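Local coordinates for protein putative oxidoreductase (Salmonella enterica subsp. enterica serovar Typhimurium, PDB 3NX4) that binds NADP and probably catalyses the NADPH-dependent reduction of acryloyl-CoA, as a member of the medium-chain dehydrogenase/reductase superfamily, at residues L207-A213 with V227-Y233; E139-P145 with K169-Q173; A294-L300 with G317-I323; H35-L39 with S118-M122. The contacts are given in a common frame with arbitrary orientation. Residues are numbered along the deposited sequence.

Contact 1. Residues L207-A213 with V227-Y233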
loop_
_atom_site.group_PDB
_atom_site.type_symbol
_atom_site.label_atom_id
_atom_site.label_comp_id
_atom_site.label_asym_id
_atom_site.label_seq_id
_atom_site.Cartn_x
_atom_site.Cartn_y
_atom_site.Cartn_z
ATOM N N LEU A 207 8.741 13.236 4.631
ATOM C CA LEU A 207 9.776 12.482 3.925
ATOM C C LEU A 207 11.096 12.580 4.689
ATOM O O LEU A 207 11.532 13.677 5.046
ATOM C CB LEU A 207 9.968 13.021 2.496
ATOM C CG LEU A 207 8.846 12.775 1.480
ATOM C CD1 LEU A 207 9.235 13.367 0.133
ATOM C CD2 LEU A 207 8.516 11.277 1.345
ATOM N N GLU A 208 11.717 11.431 4.940
ATOM C CA GLU A 208 13.033 11.351 5.575
ATOM C C GLU A 208 14.020 10.821 4.540
ATOM O O GLU A 208 13.647 10.559 3.396
ATOM C CB GLU A 208 12.991 10.386 6.761
ATOM C CG GLU A 208 12.048 10.797 7.893
ATOM C CD GLU A 208 12.674 11.812 8.826
ATOM O OE1 GLU A 208 13.861 12.144 8.620
ATOM O OE2 GLU A 208 11.982 12.279 9.757
ATOM N N LYS A 209 15.275 10.632 4.932
ATOM C CA LYS A 209 16.231 10.058 3.995
ATOM C C LYS A 209 15.801 8.638 3.641
ATOM O O LYS A 209 15.253 7.922 4.479
ATOM C CB LYS A 209 17.658 10.055 4.550
ATOM C CG LYS A 209 18.661 9.450 3.573
ATOM C CD LYS A 209 20.095 9.858 3.869
ATOM C CE LYS A 209 20.668 9.113 5.060
ATOM N NZ LYS A 209 22.132 9.361 5.161
ATOM N N GLN A 210 16.024 8.255 2.390
ATOM C CA GLN A 210 15.637 6.936 1.907
ATOM C C GLN A 210 16.582 5.889 2.436
ATOM O O GLN A 210 17.769 5.926 2.120
ATOM C CB GLN A 210 15.652 6.910 0.375
ATOM C CG GLN A 210 14.600 7.814 -0.247
ATOM C CD GLN A 210 14.684 7.861 -1.768
ATOM O OE1 GLN A 210 14.585 6.840 -2.446
ATOM N NE2 GLN A 210 14.893 9.049 -2.301
ATOM N N LEU A 211 16.049 4.953 3.225
ATOM C CA LEU A 211 16.856 3.905 3.859
ATOM C C LEU A 211 16.532 2.466 3.433
ATOM O O LEU A 211 17.443 1.636 3.334
ATOM C CB LEU A 211 16.736 3.971 5.392
ATOM C CG LEU A 211 17.001 5.328 6.057
ATOM C CD1 LEU A 211 16.741 5.240 7.562
ATOM C CD2 LEU A 211 18.418 5.802 5.756
ATOM N N TRP A 212 15.251 2.160 3.225
ATOM C CA TRP A 212 14.800 0.767 3.151
ATOM C C TRP A 212 14.202 0.375 1.796
ATOM O O TRP A 212 13.364 1.088 1.271
ATOM C CB TRP A 212 13.727 0.493 4.216
ATOM C CG TRP A 212 13.976 1.144 5.534
ATOM C CD1 TRP A 212 13.202 2.090 6.142
ATOM C CD2 TRP A 212 15.078 0.891 6.421
ATOM N NE1 TRP A 212 13.762 2.457 7.356
ATOM C CE2 TRP A 212 14.911 1.730 7.549
ATOM C CE3 TRP A 212 16.199 0.057 6.360
ATOM C CZ2 TRP A 212 15.823 1.751 8.609
ATOM C CZ3 TRP A 212 17.104 0.072 7.434
ATOM C CH2 TRP A 212 16.906 0.918 8.534
ATOM N N ALA A 213 14.604 -0.779 1.264
ATOM C CA ALA A 213 13.966 -1.327 0.061
ATOM C C ALA A 213 12.621 -1.963 0.426
ATOM O O ALA A 213 11.661 -1.914 -0.343
ATOM C CB ALA A 213 14.873 -2.360 -0.608
ATOM N N VAL A 227 8.862 4.692 9.353
ATOM C CA VAL A 227 9.308 3.714 8.358
ATOM C C VAL A 227 8.806 4.089 6.962
ATOM O O VAL A 227 9.572 4.063 6.000
ATOM C CB VAL A 227 8.909 2.279 8.747
ATOM C CG1 VAL A 227 9.124 1.313 7.581
ATOM C CG2 VAL A 227 9.735 1.829 9.983
ATOM N N LEU A 228 7.533 4.454 6.849
ATOM C CA LEU A 228 7.023 4.922 5.555
ATOM C C LEU A 228 7.808 6.116 5.018
ATOM O O LEU A 228 8.082 6.176 3.824
ATOM C CB LEU A 228 5.536 5.273 5.622
ATOM C CG LEU A 228 4.579 4.089 5.744
ATOM C CD1 LEU A 228 3.219 4.585 6.205
ATOM C CD2 LEU A 228 4.481 3.346 4.421
ATOM N N ALA A 229 8.166 7.055 5.894
ATOM C CA ALA A 229 8.911 8.255 5.490
ATOM C C ALA A 229 10.354 7.956 5.058
ATOM O O ALA A 229 11.005 8.787 4.404
ATOM C CB ALA A 229 8.893 9.316 6.622
ATOM N N GLN A 230 10.832 6.766 5.418
ATOM C CA GLN A 230 12.202 6.327 5.154
ATOM C C GLN A 230 12.332 5.322 4.002
ATOM O O GLN A 230 13.419 4.783 3.769
ATOM C CB GLN A 230 12.769 5.648 6.412
ATOM C CG GLN A 230 13.038 6.607 7.585
ATOM C CD GLN A 230 13.439 5.874 8.861
ATOM O OE1 GLN A 230 13.135 4.699 9.038
ATOM N NE2 GLN A 230 14.123 6.584 9.761
HETATM N N MSE A 231 11.233 5.023 3.320
HETATM C CA MSE A 231 11.277 4.023 2.244
HETATM C C MSE A 231 12.000 4.537 0.998
HETATM O O MSE A 231 11.825 5.697 0.588
HETATM C CB MSE A 231 9.863 3.565 1.853
HETATM C CG MSE A 231 9.070 2.944 2.996
HETATM SE SE MSE A 231 9.992 1.442 3.875
HETATM C CE MSE A 231 10.328 0.300 2.331
ATOM N N ASN A 232 12.797 3.666 0.386
ATOM C CA ASN A 232 13.357 3.965 -0.923
ATOM C C ASN A 232 12.222 4.204 -1.923
ATOM O O ASN A 232 11.123 3.680 -1.770
ATOM C CB ASN A 232 14.181 2.786 -1.446
ATOM C CG ASN A 232 15.481 2.573 -0.691
ATOM O OD1 ASN A 232 15.922 3.417 0.092
ATOM N ND2 ASN A 232 16.121 1.445 -0.958
ATOM N N TYR A 233 12.499 4.980 -2.960
ATOM C CA TYR A 233 11.570 5.072 -4.078
ATOM C C TYR A 233 11.170 3.671 -4.582
ATOM O O TYR A 233 12.035 2.825 -4.840
ATOM C CB TYR A 233 12.214 5.885 -5.194
ATOM C CG TYR A 233 11.257 6.210 -6.298
ATOM C CD1 TYR A 233 10.985 5.279 -7.301
ATOM C CD2 TYR A 233 10.621 7.444 -6.346
ATOM C CE1 TYR A 233 10.094 5.573 -8.325
ATOM C CE2 TYR A 233 9.732 7.753 -7.377
ATOM C CZ TYR A 233 9.477 6.810 -8.359
ATOM O OH TYR A 233 8.597 7.104 -9.379
HETATM O O HOH W 1 15.108 9.371 9.388
HETATM O O HOH W 2 18.655 3.796 -0.087
HETATM O O HOH W 3 18.279 0.018 1.361
#

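Contact 2. Residues E139-P145 with K169-Q173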
loop_
_atom_site.group_PDB
_atom_site.type_symbol
_atom_site.label_atom_id
_atom_site.label_comp_id
_atom_site.label_asym_id
_atom_site.label_seq_id
_atom_site.Cartn_x
_atom_site.Cartn_y
_atom_site.Cartn_z
ATOM N N GLU A 139 8.136 -9.958 -1.906
ATOM C CA GLU A 139 8.441 -10.631 -3.165
ATOM C C GLU A 139 7.477 -10.231 -4.300
ATOM O O GLU A 139 7.911 -9.978 -5.432
ATOM C CB GLU A 139 8.448 -12.155 -2.975
ATOM C CG GLU A 139 9.599 -12.643 -2.131
ATOM C CD GLU A 139 9.520 -14.127 -1.783
ATOM O OE1 GLU A 139 8.458 -14.756 -2.008
ATOM O OE2 GLU A 139 10.534 -14.665 -1.285
ATOM N N ASP A 140 6.179 -10.192 -4.004
ATOM C CA ASP A 140 5.179 -9.716 -4.964
ATOM C C ASP A 140 5.528 -8.314 -5.472
ATOM O O ASP A 140 5.226 -7.956 -6.609
ATOM C CB ASP A 140 3.787 -9.657 -4.318
ATOM C CG ASP A 140 3.181 -11.036 -4.073
ATOM O OD1 ASP A 140 3.714 -12.041 -4.595
ATOM O OD2 ASP A 140 2.150 -11.104 -3.363
ATOM N N ALA A 141 6.134 -7.507 -4.612
ATOM C CA ALA A 141 6.483 -6.129 -4.959
ATOM C C ALA A 141 7.809 -6.063 -5.707
ATOM O O ALA A 141 8.248 -4.987 -6.116
ATOM C CB ALA A 141 6.537 -5.259 -3.685
ATOM N N GLY A 142 8.456 -7.215 -5.871
ATOM C CA GLY A 142 9.723 -7.274 -6.584
ATOM C C GLY A 142 10.924 -6.851 -5.745
ATOM O O GLY A 142 11.975 -6.508 -6.282
ATOM N N ILE A 143 10.779 -6.869 -4.426
ATOM C CA ILE A 143 11.916 -6.530 -3.555
ATOM C C ILE A 143 12.879 -7.717 -3.420
ATOM O O ILE A 143 12.553 -8.708 -2.776
ATOM C CB ILE A 143 11.475 -6.097 -2.136
ATOM C CG1 ILE A 143 10.407 -4.998 -2.188
ATOM C CG2 ILE A 143 12.690 -5.607 -1.343
ATOM C CD1 ILE A 143 10.761 -3.829 -3.102
ATOM N N ARG A 144 14.058 -7.615 -4.031
ATOM C CA ARG A 144 15.024 -8.715 -4.039
ATOM C C ARG A 144 16.163 -8.373 -3.069
ATOM O O ARG A 144 16.371 -7.203 -2.752
ATOM C CB ARG A 144 15.616 -8.891 -5.442
ATOM C CG ARG A 144 14.590 -9.120 -6.559
ATOM C CD ARG A 144 15.265 -9.032 -7.932
ATOM N NE ARG A 144 15.860 -7.715 -8.165
ATOM C CZ ARG A 144 16.520 -7.375 -9.267
ATOM N NH1 ARG A 144 16.686 -8.260 -10.256
ATOM N NH2 ARG A 144 17.013 -6.144 -9.382
ATOM N N PRO A 145 16.909 -9.390 -2.610
ATOM C CA PRO A 145 18.036 -9.111 -1.712
ATOM C C PRO A 145 19.019 -8.095 -2.274
ATOM O O PRO A 145 19.608 -7.324 -1.512
ATOM C CB PRO A 145 18.711 -10.485 -1.568
ATOM C CG PRO A 145 17.583 -11.468 -1.724
ATOM C CD PRO A 145 16.688 -10.840 -2.796
ATOM N N LYS A 169 17.704 -16.043 5.836
ATOM C CA LYS A 169 17.891 -17.257 5.034
ATOM C C LYS A 169 17.818 -16.942 3.549
ATOM O O LYS A 169 18.574 -17.497 2.752
ATOM C CB LYS A 169 16.825 -18.306 5.377
ATOM C CG LYS A 169 17.071 -19.661 4.727
ATOM C CD LYS A 169 16.394 -19.730 3.348
ATOM C CE LYS A 169 16.453 -21.154 2.761
ATOM N NZ LYS A 169 15.778 -21.214 1.429
ATOM N N LEU A 170 16.894 -16.052 3.185
ATOM C CA LEU A 170 16.658 -15.714 1.793
ATOM C C LEU A 170 17.727 -14.790 1.215
ATOM O O LEU A 170 17.684 -14.462 0.036
ATOM C CB LEU A 170 15.265 -15.098 1.608
ATOM C CG LEU A 170 14.186 -16.160 1.852
ATOM C CD1 LEU A 170 12.825 -15.535 2.127
ATOM C CD2 LEU A 170 14.119 -17.201 0.692
ATOM N N GLY A 171 18.679 -14.375 2.046
ATOM C CA GLY A 171 19.810 -13.594 1.569
ATOM C C GLY A 171 19.721 -12.077 1.729
ATOM O O GLY A 171 20.593 -11.360 1.239
ATOM N N TYR A 172 18.708 -11.577 2.427
ATOM C CA TYR A 172 18.583 -10.126 2.606
ATOM C C TYR A 172 19.520 -9.562 3.683
ATOM O O TYR A 172 19.867 -10.243 4.638
ATOM C CB TYR A 172 17.157 -9.743 2.986
ATOM C CG TYR A 172 16.134 -9.979 1.897
ATOM C CD1 TYR A 172 15.563 -11.236 1.720
ATOM C CD2 TYR A 172 15.732 -8.943 1.051
ATOM C CE1 TYR A 172 14.612 -11.471 0.713
ATOM C CE2 TYR A 172 14.776 -9.163 0.040
ATOM C CZ TYR A 172 14.222 -10.428 -0.120
ATOM O OH TYR A 172 13.274 -10.664 -1.120
ATOM N N GLN A 173 19.845 -8.285 3.567
ATOM C CA GLN A 173 20.484 -7.574 4.649
ATOM C C GLN A 173 19.288 -7.096 5.468
ATOM O O GLN A 173 18.394 -6.494 4.920
ATOM C CB GLN A 173 21.280 -6.388 4.124
ATOM C CG GLN A 173 22.554 -6.785 3.427
ATOM C CD GLN A 173 23.524 -7.415 4.373
ATOM O OE1 GLN A 173 23.763 -6.901 5.449
ATOM N NE2 GLN A 173 24.085 -8.535 3.981
HETATM O O HOH W 4 12.866 -13.415 -1.532
HETATM O O HOH W 5 19.021 -7.018 1.244
#

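Contact 3. Residues A294-L300 with G317-I323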
loop_
_atom_site.group_PDB
_atom_site.type_symbol
_atom_site.label_atom_id
_atom_site.label_comp_id
_atom_site.label_asym_id
_atom_site.label_seq_id
_atom_site.Cartn_x
_atom_site.Cartn_y
_atom_site.Cartn_z
ATOM N N ALA A 294 13.949 -19.688 19.018
ATOM C CA ALA A 294 12.795 -18.808 19.186
ATOM C C ALA A 294 11.775 -19.304 20.205
ATOM O O ALA A 294 11.024 -18.521 20.782
ATOM C CB ALA A 294 12.111 -18.600 17.847
ATOM N N ALA A 295 11.726 -20.611 20.409
ATOM C CA ALA A 295 10.634 -21.191 21.172
ATOM C C ALA A 295 10.860 -21.216 22.685
ATOM O O ALA A 295 11.951 -21.519 23.163
ATOM C CB ALA A 295 10.337 -22.592 20.670
ATOM N N THR A 296 9.808 -20.899 23.428
ATOM C CA THR A 296 9.743 -21.226 24.841
ATOM C C THR A 296 8.519 -22.101 25.058
ATOM O O THR A 296 7.394 -21.688 24.759
ATOM C CB THR A 296 9.639 -19.973 25.716
ATOM O OG1 THR A 296 10.779 -19.148 25.485
ATOM C CG2 THR A 296 9.592 -20.353 27.188
ATOM N N GLU A 297 8.736 -23.316 25.561
ATOM C CA GLU A 297 7.641 -24.267 25.743
ATOM C C GLU A 297 7.033 -24.162 27.134
ATOM O O GLU A 297 7.741 -24.232 28.128
ATOM C CB GLU A 297 8.119 -25.702 25.505
ATOM C CG GLU A 297 7.020 -26.746 25.681
ATOM C CD GLU A 297 7.526 -28.158 25.474
ATOM O OE1 GLU A 297 8.242 -28.397 24.475
ATOM O OE2 GLU A 297 7.209 -29.026 26.310
ATOM N N ILE A 298 5.719 -23.991 27.204
ATOM C CA ILE A 298 5.034 -23.896 28.487
ATOM C C ILE A 298 3.888 -24.888 28.502
ATOM O O ILE A 298 3.586 -25.513 27.485
ATOM C CB ILE A 298 4.461 -22.489 28.714
ATOM C CG1 ILE A 298 3.314 -22.213 27.730
ATOM C CG2 ILE A 298 5.559 -21.444 28.554
ATOM C CD1 ILE A 298 2.594 -20.907 27.997
ATOM N N THR A 299 3.251 -25.039 29.656
ATOM C CA THR A 299 2.072 -25.885 29.747
ATOM C C THR A 299 0.827 -25.016 29.704
ATOM O O THR A 299 0.909 -23.795 29.796
ATOM C CB THR A 299 2.054 -26.691 31.045
ATOM O OG1 THR A 299 1.912 -25.789 32.147
ATOM C CG2 THR A 299 3.354 -27.471 31.192
ATOM N N LEU A 300 -0.331 -25.651 29.580
ATOM C CA LEU A 300 -1.581 -24.919 29.451
ATOM C C LEU A 300 -1.814 -24.043 30.680
ATOM O O LEU A 300 -2.293 -22.916 30.572
ATOM C CB LEU A 300 -2.746 -25.889 29.251
ATOM C CG LEU A 300 -4.098 -25.308 28.830
ATOM C CD1 LEU A 300 -3.985 -24.548 27.529
ATOM C CD2 LEU A 300 -5.154 -26.411 28.711
ATOM N N GLY A 317 10.627 -13.924 21.139
ATOM C CA GLY A 317 10.419 -15.139 20.375
ATOM C C GLY A 317 8.987 -15.640 20.414
ATOM O O GLY A 317 8.042 -14.857 20.489
ATOM N N ARG A 318 8.827 -16.959 20.368
ATOM C CA ARG A 318 7.511 -17.575 20.241
ATOM C C ARG A 318 7.152 -18.412 21.474
ATOM O O ARG A 318 7.994 -19.128 22.014
ATOM C CB ARG A 318 7.492 -18.450 18.992
ATOM C CG ARG A 318 7.551 -17.646 17.682
ATOM C CD ARG A 318 6.178 -17.109 17.307
ATOM N NE ARG A 318 5.218 -18.213 17.181
ATOM C CZ ARG A 318 4.034 -18.247 17.778
ATOM N NH1 ARG A 318 3.631 -17.224 18.517
ATOM N NH2 ARG A 318 3.242 -19.300 17.623
ATOM N N THR A 319 5.906 -18.310 21.920
ATOM C CA THR A 319 5.456 -19.087 23.069
ATOM C C THR A 319 4.692 -20.315 22.595
ATOM O O THR A 319 3.621 -20.198 21.996
ATOM C CB THR A 319 4.558 -18.259 24.009
ATOM O OG1 THR A 319 5.291 -17.133 24.502
ATOM C CG2 THR A 319 4.096 -19.104 25.196
ATOM N N LEU A 320 5.263 -21.483 22.868
ATOM C CA LEU A 320 4.721 -22.764 22.444
ATOM C C LEU A 320 4.013 -23.437 23.619
ATOM O O LEU A 320 4.558 -23.513 24.724
ATOM C CB LEU A 320 5.852 -23.663 21.936
ATOM C CG LEU A 320 5.500 -25.136 21.676
ATOM C CD1 LEU A 320 4.622 -25.275 20.417
ATOM C CD2 LEU A 320 6.762 -25.983 21.559
ATOM N N VAL A 321 2.801 -23.922 23.385
ATOM C CA VAL A 321 2.023 -24.530 24.453
ATOM C C VAL A 321 1.875 -26.033 24.244
ATOM O O VAL A 321 1.295 -26.476 23.271
ATOM C CB VAL A 321 0.647 -23.856 24.605
ATOM C CG1 VAL A 321 -0.118 -24.478 25.760
ATOM C CG2 VAL A 321 0.827 -22.347 24.824
ATOM N N LYS A 322 2.439 -26.815 25.159
ATOM C CA LYS A 322 2.312 -28.258 25.081
ATOM C C LYS A 322 0.969 -28.633 25.694
ATOM O O LYS A 322 0.716 -28.347 26.866
ATOM C CB LYS A 322 3.456 -28.948 25.836
ATOM C CG LYS A 322 3.415 -30.478 25.746
ATOM C CD LYS A 322 4.615 -31.093 26.452
ATOM C CE LYS A 322 4.627 -32.609 26.334
ATOM N NZ LYS A 322 4.641 -33.065 24.915
ATOM N N ILE A 323 0.108 -29.250 24.895
ATOM C CA ILE A 323 -1.236 -29.587 25.329
ATOM C C ILE A 323 -1.299 -31.069 25.670
ATOM O O ILE A 323 -1.880 -31.454 26.682
ATOM C CB ILE A 323 -2.275 -29.267 24.248
ATOM C CG1 ILE A 323 -2.330 -27.756 23.980
ATOM C CG2 ILE A 323 -3.646 -29.794 24.657
ATOM C CD1 ILE A 323 -2.930 -26.956 25.121
HETATM O O HOH W 6 10.039 -17.502 23.566
HETATM O O HOH W 7 -0.554 -28.283 29.283
#

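Contact 4. Residues H35-L39 with S118-M122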
loop_
_atom_site.group_PDB
_atom_site.type_symbol
_atom_site.label_atom_id
_atom_site.label_comp_id
_atom_site.label_asym_id
_atom_site.label_seq_id
_atom_site.Cartn_x
_atom_site.Cartn_y
_atom_site.Cartn_z
ATOM N N HIS A 35 -2.339 -31.531 20.293
ATOM C CA HIS A 35 -1.081 -31.875 20.946
ATOM C C HIS A 35 -0.236 -30.647 21.233
ATOM O O HIS A 35 0.540 -30.635 22.186
ATOM C CB HIS A 35 -0.305 -32.890 20.109
ATOM C CG HIS A 35 -1.024 -34.193 19.947
ATOM N ND1 HIS A 35 -1.044 -34.893 18.761
ATOM C CD2 HIS A 35 -1.769 -34.911 20.821
ATOM C CE1 HIS A 35 -1.764 -35.991 18.912
ATOM N NE2 HIS A 35 -2.217 -36.025 20.152
ATOM N N TRP A 36 -0.403 -29.613 20.411
ATOM C CA TRP A 36 0.325 -28.361 20.582
ATOM C C TRP A 36 -0.565 -27.176 20.256
ATOM O O TRP A 36 -1.450 -27.266 19.401
ATOM C CB TRP A 36 1.545 -28.323 19.661
ATOM C CG TRP A 36 2.486 -29.449 19.892
ATOM C CD1 TRP A 36 2.532 -30.637 19.211
ATOM C CD2 TRP A 36 3.518 -29.511 20.876
ATOM N NE1 TRP A 36 3.536 -31.429 19.713
ATOM C CE2 TRP A 36 4.151 -30.762 20.740
ATOM C CE3 TRP A 36 3.973 -28.625 21.864
ATOM C CZ2 TRP A 36 5.215 -31.152 21.555
ATOM C CZ3 TRP A 36 5.023 -29.017 22.671
ATOM C CH2 TRP A 36 5.635 -30.266 22.509
ATOM N N SER A 37 -0.335 -26.070 20.951
ATOM C CA SER A 37 -0.908 -24.789 20.566
ATOM C C SER A 37 0.184 -23.726 20.733
ATOM O O SER A 37 1.357 -24.063 20.895
ATOM C CB SER A 37 -2.149 -24.455 21.399
ATOM O OG SER A 37 -2.785 -23.274 20.922
ATOM N N SER A 38 -0.193 -22.453 20.681
ATOM C CA SER A 38 0.764 -21.382 20.922
ATOM C C SER A 38 0.062 -20.149 21.467
ATOM O O SER A 38 -1.162 -20.103 21.533
ATOM C CB SER A 38 1.547 -21.041 19.642
ATOM O OG SER A 38 0.867 -20.097 18.832
ATOM N N LEU A 39 0.841 -19.165 21.897
ATOM C CA LEU A 39 0.272 -17.895 22.309
ATOM C C LEU A 39 0.750 -16.807 21.367
ATOM O O LEU A 39 1.949 -16.545 21.271
ATOM C CB LEU A 39 0.698 -17.535 23.729
ATOM C CG LEU A 39 0.217 -18.471 24.831
ATOM C CD1 LEU A 39 0.678 -17.954 26.204
ATOM C CD2 LEU A 39 -1.294 -18.608 24.774
ATOM N N SER A 118 4.573 -31.600 14.043
ATOM C CA SER A 118 3.435 -30.972 14.699
ATOM C C SER A 118 3.914 -29.893 15.688
ATOM O O SER A 118 3.343 -28.801 15.763
ATOM C CB SER A 118 2.604 -32.055 15.413
ATOM O OG SER A 118 1.436 -31.523 16.006
ATOM N N ARG A 119 4.983 -30.192 16.429
ATOM C CA ARG A 119 5.533 -29.242 17.395
ATOM C C ARG A 119 6.067 -27.983 16.700
ATOM O O ARG A 119 5.810 -26.853 17.130
ATOM C CB ARG A 119 6.630 -29.902 18.256
ATOM C CG ARG A 119 7.195 -28.992 19.359
ATOM C CD ARG A 119 8.276 -29.706 20.179
ATOM N NE ARG A 119 8.695 -28.914 21.333
ATOM C CZ ARG A 119 9.713 -28.050 21.335
ATOM N NH1 ARG A 119 10.441 -27.869 20.242
ATOM N NH2 ARG A 119 10.018 -27.379 22.441
ATOM N N ASN A 120 6.800 -28.178 15.613
ATOM C CA ASN A 120 7.339 -27.039 14.874
ATOM C C ASN A 120 6.278 -26.191 14.185
ATOM O O ASN A 120 6.460 -24.983 14.017
ATOM C CB ASN A 120 8.415 -27.483 13.890
ATOM C CG ASN A 120 9.721 -27.832 14.593
ATOM O OD1 ASN A 120 9.917 -27.472 15.752
ATOM N ND2 ASN A 120 10.612 -28.530 13.901
ATOM N N ALA A 121 5.171 -26.826 13.804
ATOM C CA ALA A 121 4.064 -26.128 13.165
ATOM C C ALA A 121 3.522 -25.051 14.094
ATOM O O ALA A 121 3.067 -23.997 13.646
ATOM C CB ALA A 121 2.946 -27.120 12.785
HETATM N N MSE A 122 3.575 -25.321 15.393
HETATM C CA MSE A 122 3.039 -24.398 16.391
HETATM C C MSE A 122 4.087 -23.397 16.898
HETATM O O MSE A 122 3.742 -22.292 17.312
HETATM C CB MSE A 122 2.396 -25.161 17.550
HETATM C CG MSE A 122 1.065 -25.826 17.155
HETATM SE SE MSE A 122 -0.217 -24.462 16.637
HETATM C CE MSE A 122 -0.153 -24.668 14.687
HETATM O O HOH W 8 0.431 -34.200 16.699
#

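Contact 1. Residues L207-A213 with V227-Y233
A helix ending beside the approach to a parallel strand can offer it carbonyls, and the chain beyond the helix can donate back. Val227 packs against the indole of Trp212. Ala229 O then accepts from Glu208 N at 2.8 Å. Gln230, past the helix, works twice: its O takes Leu211 N at 2.7 Å and Trp212 N at 3.2 Å, while its OE1 receives Trp212 NE1 at 2.9 Å. Selenomethionine Met231, the parallel bridge partner of Trp212, has SE 3.9 Å from Trp212 CB and 5.0 Å from the centroid of the Trp212 five-membered ring, at the ring edge, a Met-aromatic contact. Asn232 N donates to Trp212 O at 2.8 Å, and Tyr233 N to Gln210 OE1 at 2.8 Å; Tyr233 OH bonds Asp266 of the second subunit. The bridge pairs the start of strand 212-217 with short strand 231-232, just before strand 235-239, the neighbour of 212-217 in the Rossmann sheet. Trp212 also packs on Val151 of strand 150-152, and Leu207 lies against helix 253-258.

Contact 2. Residues E139-P145 with K169-Q173
Tyr172 illustrates how one rotamer can join two loops. With chi1 at -67° (m) and chi2 at 84°, its ring lies along residues 143-145, and the hydroxyl donates to the backbone: OH to Ile143 O is 2.7 Å. Pro145 lies over one face of the phenol; CG stands 3.8 Å from the ring centroid and 8° off the normal, a CH-pi contact, while Pro145 CD comes within 3.7 Å of Tyr172 CZ. The chi1 of Ile143 (m) brings CG2 to 4.3 Å from Tyr172 CE2, while the end of the side chain leads away. Each segment runs off the end of a helix closed by a Schellman motif, with Gly142 and Gly171 taking the positive phi. Helix 158-169 forms the first crossover of the Rossmann domain, from strand 150-152 to strand 174-178. Glu139, m at chi1 and t at chi2, extends its carboxylate so that a water donates to OE2 at 2.7 Å and to Tyr172 OH at 2.8 Å, while OE1 forms a salt bridge with Arg281. A second water accepts from Gln173 N and donates to Pro145 O, both at 2.8 Å. Leu170 (m,t) points toward residues 139-145, its CD1 4.2 Å from Glu139 OE2.

Contact 3. Residues A294-L300 with G317-I323
Ile298 and Val321 form the apolar centre, sharing a face of the sheet with CG1 of the isoleucine 3.8 Å from CG2 of the valine. On that same face Ile298 CD1 reaches Thr319 CG2 at 3.7 Å, and Phe306 of helix 303-311 packs on both Ile298 and Thr319. Past the strand ends, Leu300 CD1 meets Ile323 CD1 at 3.6 Å. The strands run parallel in register, and their five hydrogen bonds alternate in direction, from Arg318 N to Ala294 O (2.7 Å) and Thr296 N to Arg318 O (2.9 Å) as far as Lys322 N to Ile298 O (2.9 Å). This is a beta-alpha-beta crossover, with helix 303-311 as the connection, and strand 318-322 also pairs antiparallel with strand 30-39. Gly317, just before the strand, has phi 80°, psi -147°, where a CB would clash with Ala294 O. On the opposite face Glu297 OE2 lies 3.3 Å from Lys322 CD, while its OE1 forms a salt bridge with Arg119. Arg318 turns its guanidinium toward helix 118-140, bonding Ile123 O and Met122 O there and Ser38 OG on strand 30-39. Beyond the last bond, a water accepts from Leu300 N and donates to Lys322 O, both at 2.7 Å.

Contact 4. Residues H35-L39 with S118-M122
No direct hydrogen bond crosses between residues 35-39 and 118-122, and the most striking feature is an arginine laid by its aliphatic part on an indole. The setting is helix-on-sheet packing: the start of helix 118-140 packs on strand 30-39 of the mixed sheet of the GroES-like domain, the axes of the short segments 7.6 Å apart at closest and running 12° from parallel. Arg119, with chi1 to chi3 all t, brings CG to 3.6 Å from the centroid of the Trp36 six-membered ring, 10° off the normal, so the contact is CH-pi. The guanidinium runs on past the ring, with NE 3.5 Å from Trp36 CH2, and NH2 forms a salt bridge with Glu297. His35 and Trp36 both face Ala66 on strand 64-72, a classic beta bulge. Deeper in, selenomethionine Met122 packs its CG 3.6 Å from Trp36 CB and its CB 3.7 Å from Ser37 O, while also touching Ala66 and Leu320. Ser38 CB rests 3.4 Å from Met122 O; its hydroxyl is bonded to Arg318, which bonds Met122 O as well and so links strand to helix. At the other end, a water lies 2.6 Å from His35 ND1 and 2.9 Å from Ser118 OG, hydrogen-bonded to both.

From the N terminus, contact 4 closes first, a long loop of 78 residues that returns the chain from strand 30-39 to the start of helix 118-140. The same helix leads to contact 2, which closes the short excursion through strand 150-152 and helix 158-169. Contact 1 follows, looping round strand 212-217 and helix 221-229, and touches contact 2 where Ala213 O lies 3.5 Å from Ile143 CD1. Contact 3 closes last, round helix 303-311, between strands 295-299 and 318-322. All four are in series, none nested or crossing. Contacts 1 and 2 belong to the nucleotide-binding half; contacts 3 and 4, with centres 8 Å apart, share the mixed sheet, where strand 318-322 adjoins strand 30-39.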